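Local coordinates for pectinesterase (Aspergillus niger, PDB 5C1E), which hydrolyses the methyl esters of pectin, releasing methanol and leaving the galacturonosyl chain with free carboxylates, at residues D166-F171 / T284-E289. Residues are numbered along the deposited sequence; the frame is centred on the assembly and turned at random.
With SO4 (sulfate ion), chain C.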
ATOM      1  N   ASP A 166       2.524  -7.584   8.364  1.00 15.03           N
ATOM      2  CA  ASP A 166       1.504  -8.027   9.322  1.00 15.95           C
ATOM      3  C   ASP A 166       0.512  -6.929   9.740  1.00 15.99           C
ATOM      4  O   ASP A 166      -0.135  -7.015  10.808  1.00 16.58           O
ATOM      5  CB  ASP A 166       2.158  -8.618  10.567  1.00 16.91           C
ATOM      6  CG  ASP A 166       1.165  -9.305  11.479  1.00 18.24           C
ATOM      7  OD1 ASP A 166       0.247  -9.983  10.999  1.00 19.03           O
ATOM      8  OD2 ASP A 166       1.300  -9.132  12.695  1.00 20.62           O
ATOM      9  N   ALA A 167       0.383  -5.910   8.908  1.00 15.02           N
ATOM     10  CA  ALA A 167      -0.670  -4.921   9.078  1.00 15.29           C
ATOM     11  C   ALA A 167      -2.017  -5.593   8.958  1.00 15.49           C
ATOM     12  O   ALA A 167      -2.141  -6.624   8.280  1.00 15.61           O
ATOM     13  CB  ALA A 167      -0.548  -3.833   8.023  1.00 15.28           C
ATOM     14  N   SER A 168      -3.030  -5.001   9.581  1.00 15.50           N
ATOM     15  CA  SER A 168      -4.392  -5.359   9.254  1.00 16.20           C
ATOM     16  C   SER A 168      -4.881  -4.277   8.308  1.00 16.11           C
ATOM     17  O   SER A 168      -5.033  -3.110   8.709  1.00 17.11           O
ATOM     18  CB  SER A 168      -5.275  -5.473  10.482  1.00 16.55           C
ATOM     19  OG  SER A 168      -6.428  -6.195  10.133  1.00 16.78           O
ATOM     20  N   VAL A 169      -5.091  -4.663   7.051  1.00 15.48           N
ATOM     21  CA  VAL A 169      -5.143  -3.677   5.970  1.00 15.38           C
ATOM     22  C   VAL A 169      -6.280  -3.929   5.007  1.00 15.67           C
ATOM     23  O   VAL A 169      -6.553  -5.071   4.622  1.00 15.10           O
ATOM     24  CB  VAL A 169      -3.770  -3.583   5.244  1.00 15.65           C
ATOM     25  CG1 VAL A 169      -3.313  -4.949   4.773  1.00 15.51           C
ATOM     26  CG2 VAL A 169      -3.796  -2.565   4.108  1.00 15.92           C
ATOM     27  N   TRP A 170      -6.945  -2.833   4.643  1.00 15.35           N
ATOM     28  CA  TRP A 170      -8.047  -2.816   3.689  1.00 15.87           C
ATOM     29  C   TRP A 170      -7.633  -2.011   2.467  1.00 15.53           C
ATOM     30  O   TRP A 170      -7.258  -0.841   2.603  1.00 16.45           O
ATOM     31  CB  TRP A 170      -9.260  -2.147   4.312  1.00 15.91           C
ATOM     32  CG  TRP A 170     -10.478  -2.133   3.431  1.00 16.41           C
ATOM     33  CD1 TRP A 170     -10.746  -1.261   2.418  1.00 17.15           C
ATOM     34  CD2 TRP A 170     -11.615  -3.002   3.519  1.00 17.29           C
ATOM     35  NE1 TRP A 170     -11.966  -1.530   1.868  1.00 17.86           N
ATOM     36  CE2 TRP A 170     -12.526  -2.595   2.523  1.00 17.64           C
ATOM     37  CE3 TRP A 170     -11.956  -4.075   4.345  1.00 17.20           C
ATOM     38  CZ2 TRP A 170     -13.740  -3.238   2.317  1.00 18.44           C
ATOM     39  CZ3 TRP A 170     -13.168  -4.707   4.149  1.00 18.07           C
ATOM     40  CH2 TRP A 170     -14.048  -4.295   3.143  1.00 17.68           C
ATOM     41  N   PHE A 171      -7.671  -2.653   1.301  1.00 15.29           N
ATOM     42  CA  PHE A 171      -7.445  -1.999   0.009  1.00 15.60           C
ATOM     43  C   PHE A 171      -8.772  -1.895  -0.704  1.00 15.78           C
ATOM     44  O   PHE A 171      -9.387  -2.904  -1.006  1.00 16.13           O
ATOM     45  CB  PHE A 171      -6.479  -2.794  -0.856  1.00 16.23           C
ATOM     46  CG  PHE A 171      -5.104  -2.910  -0.274  1.00 15.96           C
ATOM     47  CD1 PHE A 171      -4.146  -1.961  -0.554  1.00 17.05           C
ATOM     48  CD2 PHE A 171      -4.763  -3.989   0.521  1.00 16.52           C
ATOM     49  CE1 PHE A 171      -2.870  -2.059  -0.027  1.00 16.45           C
ATOM     50  CE2 PHE A 171      -3.483  -4.100   1.055  1.00 17.01           C
ATOM     51  CZ  PHE A 171      -2.540  -3.127   0.781  1.00 16.68           C
ATOM     52  N   THR A 284     -15.099  -3.365   9.781  1.00 21.52           N
ATOM     53  CA  THR A 284     -15.067  -3.534  11.225  1.00 22.67           C
ATOM     54  C   THR A 284     -14.187  -4.745  11.583  1.00 21.30           C
ATOM     55  O   THR A 284     -13.410  -4.692  12.531  1.00 20.26           O
ATOM     56  CB  THR A 284     -16.479  -3.646  11.815  1.00 24.70           C
ATOM     57  OG1 THR A 284     -17.136  -2.382  11.654  1.00 27.38           O
ATOM     58  CG2 THR A 284     -16.426  -4.018  13.293  1.00 25.43           C
ATOM     59  N   THR A 285     -14.317  -5.817  10.810  1.00 20.90           N
ATOM     60  CA  THR A 285     -13.506  -7.003  11.010  1.00 21.40           C
ATOM     61  C   THR A 285     -12.023  -6.682  10.814  1.00 20.97           C
ATOM     62  O   THR A 285     -11.194  -7.097  11.606  1.00 22.48           O
ATOM     63  CB  THR A 285     -13.946  -8.112  10.042  1.00 21.73           C
ATOM     64  OG1 THR A 285     -15.223  -8.618  10.466  1.00 22.17           O
ATOM     65  CG2 THR A 285     -12.953  -9.239   9.998  1.00 21.57           C
ATOM     66  N   VAL A 286     -11.692  -5.934   9.773  1.00 20.13           N
ATOM     67  CA  VAL A 286     -10.280  -5.729   9.389  1.00 19.50           C
ATOM     68  C   VAL A 286      -9.620  -4.600  10.183  1.00 19.60           C
ATOM     69  O   VAL A 286      -8.452  -4.698  10.585  1.00 20.67           O
ATOM     70  CB  VAL A 286     -10.166  -5.463   7.864  1.00 18.81           C
ATOM     71  CG1 VAL A 286      -8.716  -5.227   7.433  1.00 18.52           C
ATOM     72  CG2 VAL A 286     -10.796  -6.598   7.078  1.00 18.14           C
ATOM     73  N   LEU A 287     -10.365  -3.527  10.418  1.00 20.70           N
ATOM     74  CA  LEU A 287      -9.812  -2.297  10.978  1.00 21.00           C
ATOM     75  C   LEU A 287     -10.297  -1.941  12.389  1.00 22.37           C
ATOM     76  O   LEU A 287      -9.742  -1.047  13.025  1.00 21.69           O
ATOM     77  CB  LEU A 287     -10.130  -1.133  10.052  1.00 21.41           C
ATOM     78  CG  LEU A 287      -9.687  -1.252   8.590  1.00 21.69           C
ATOM     79  CD1 LEU A 287     -10.226  -0.060   7.830  1.00 21.50           C
ATOM     80  CD2 LEU A 287      -8.173  -1.336   8.489  1.00 21.36           C
ATOM     81  N   GLY A 288     -11.320  -2.635  12.865  1.00 23.14           N
ATOM     82  CA  GLY A 288     -11.905  -2.343  14.167  1.00 25.64           C
ATOM     83  C   GLY A 288     -13.154  -1.500  14.039  1.00 27.01           C
ATOM     84  O   GLY A 288     -13.380  -0.830  13.028  1.00 25.50           O
ATOM     85  N   GLU A 289     -13.961  -1.533  15.090  1.00 29.55           N
ATOM     86  CA  GLU A 289     -15.246  -0.834  15.121  1.00 32.99           C
ATOM     87  C   GLU A 289     -15.127   0.686  15.004  1.00 32.38           C
ATOM     88  O   GLU A 289     -16.103   1.351  14.683  1.00 34.47           O
ATOM     89  CB  GLU A 289     -15.967  -1.159  16.431  1.00 36.75           C
ATOM     90  CG  GLU A 289     -15.269  -0.565  17.653  1.00 40.17           C
ATOM     91  CD  GLU A 289     -15.889  -0.991  18.974  1.00 46.01           C
ATOM     92  OE1 GLU A 289     -16.513  -2.078  19.033  1.00 47.64           O
ATOM     93  OE2 GLU A 289     -15.746  -0.218  19.953  1.00 49.75           O
TER
HETATM   94  S   SO4 C 402     -14.453   1.178   1.009  1.00 29.92           S
HETATM   95  O1  SO4 C 402     -15.404   1.782   0.028  1.00 30.72           O
HETATM   96  O2  SO4 C 402     -13.236   0.739   0.276  1.00 27.52           O
HETATM   97  O3  SO4 C 402     -14.082   2.133   2.087  1.00 28.60           O
HETATM   98  O4  SO4 C 402     -15.124   0.027   1.659  1.00 27.02           O
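V286 sets one methyl on the strand backbone and the other at the rim of W170, and this is where helix 283-287 packs tightly on strand 168-172. Its CG1, anti to the backbone N, lies over the strand, 3.6 Å from V169 O and close to S168 OG. CG2, the other branch, meets the indole edge-on: it sits in the plane of the ring, 3.9 Å from W170 CE3, the two side chains crossing at about a right angle. A199 on strand 198-201 touches V286 as well.

One polar bond joins the segments. S168 OG donates to V286 O at a short 2.6 Å, in the carbonyl plane and on a lone pair, with a C=O...O angle of 137°. The serine's chi1 of -163° swings OG anti to its own N and out toward the helix end; the same oxygen is hydrogen-bonded to W197 N, so it ties the helix end to the neighbouring turn too. L287 adds a thinner layer, CD2 lying 3.6 Å from S168 O while CD1 only grazes W170 CB at 4.2 Å.

Packing slackens outward. T284 and T285 ride on the exposed side of the helix, and after L287 the chain leaves through G288, the first residue to leave helical angles, with positive phi, to exposed E289.

The buried indole has a second partner at the edge opposite V286, where W170 NE1 donates to sulfate O2 (3.0 Å, 151° at the hydrogen); this ion, probably from the crystallisation liquor, is also held by Y150 OH and K283 NZ. Away from the predicted active site, a short C-terminal helix thus packs against the outer face of a parallel sheet in the right-handed parallel beta-helix of pectin methylesterases.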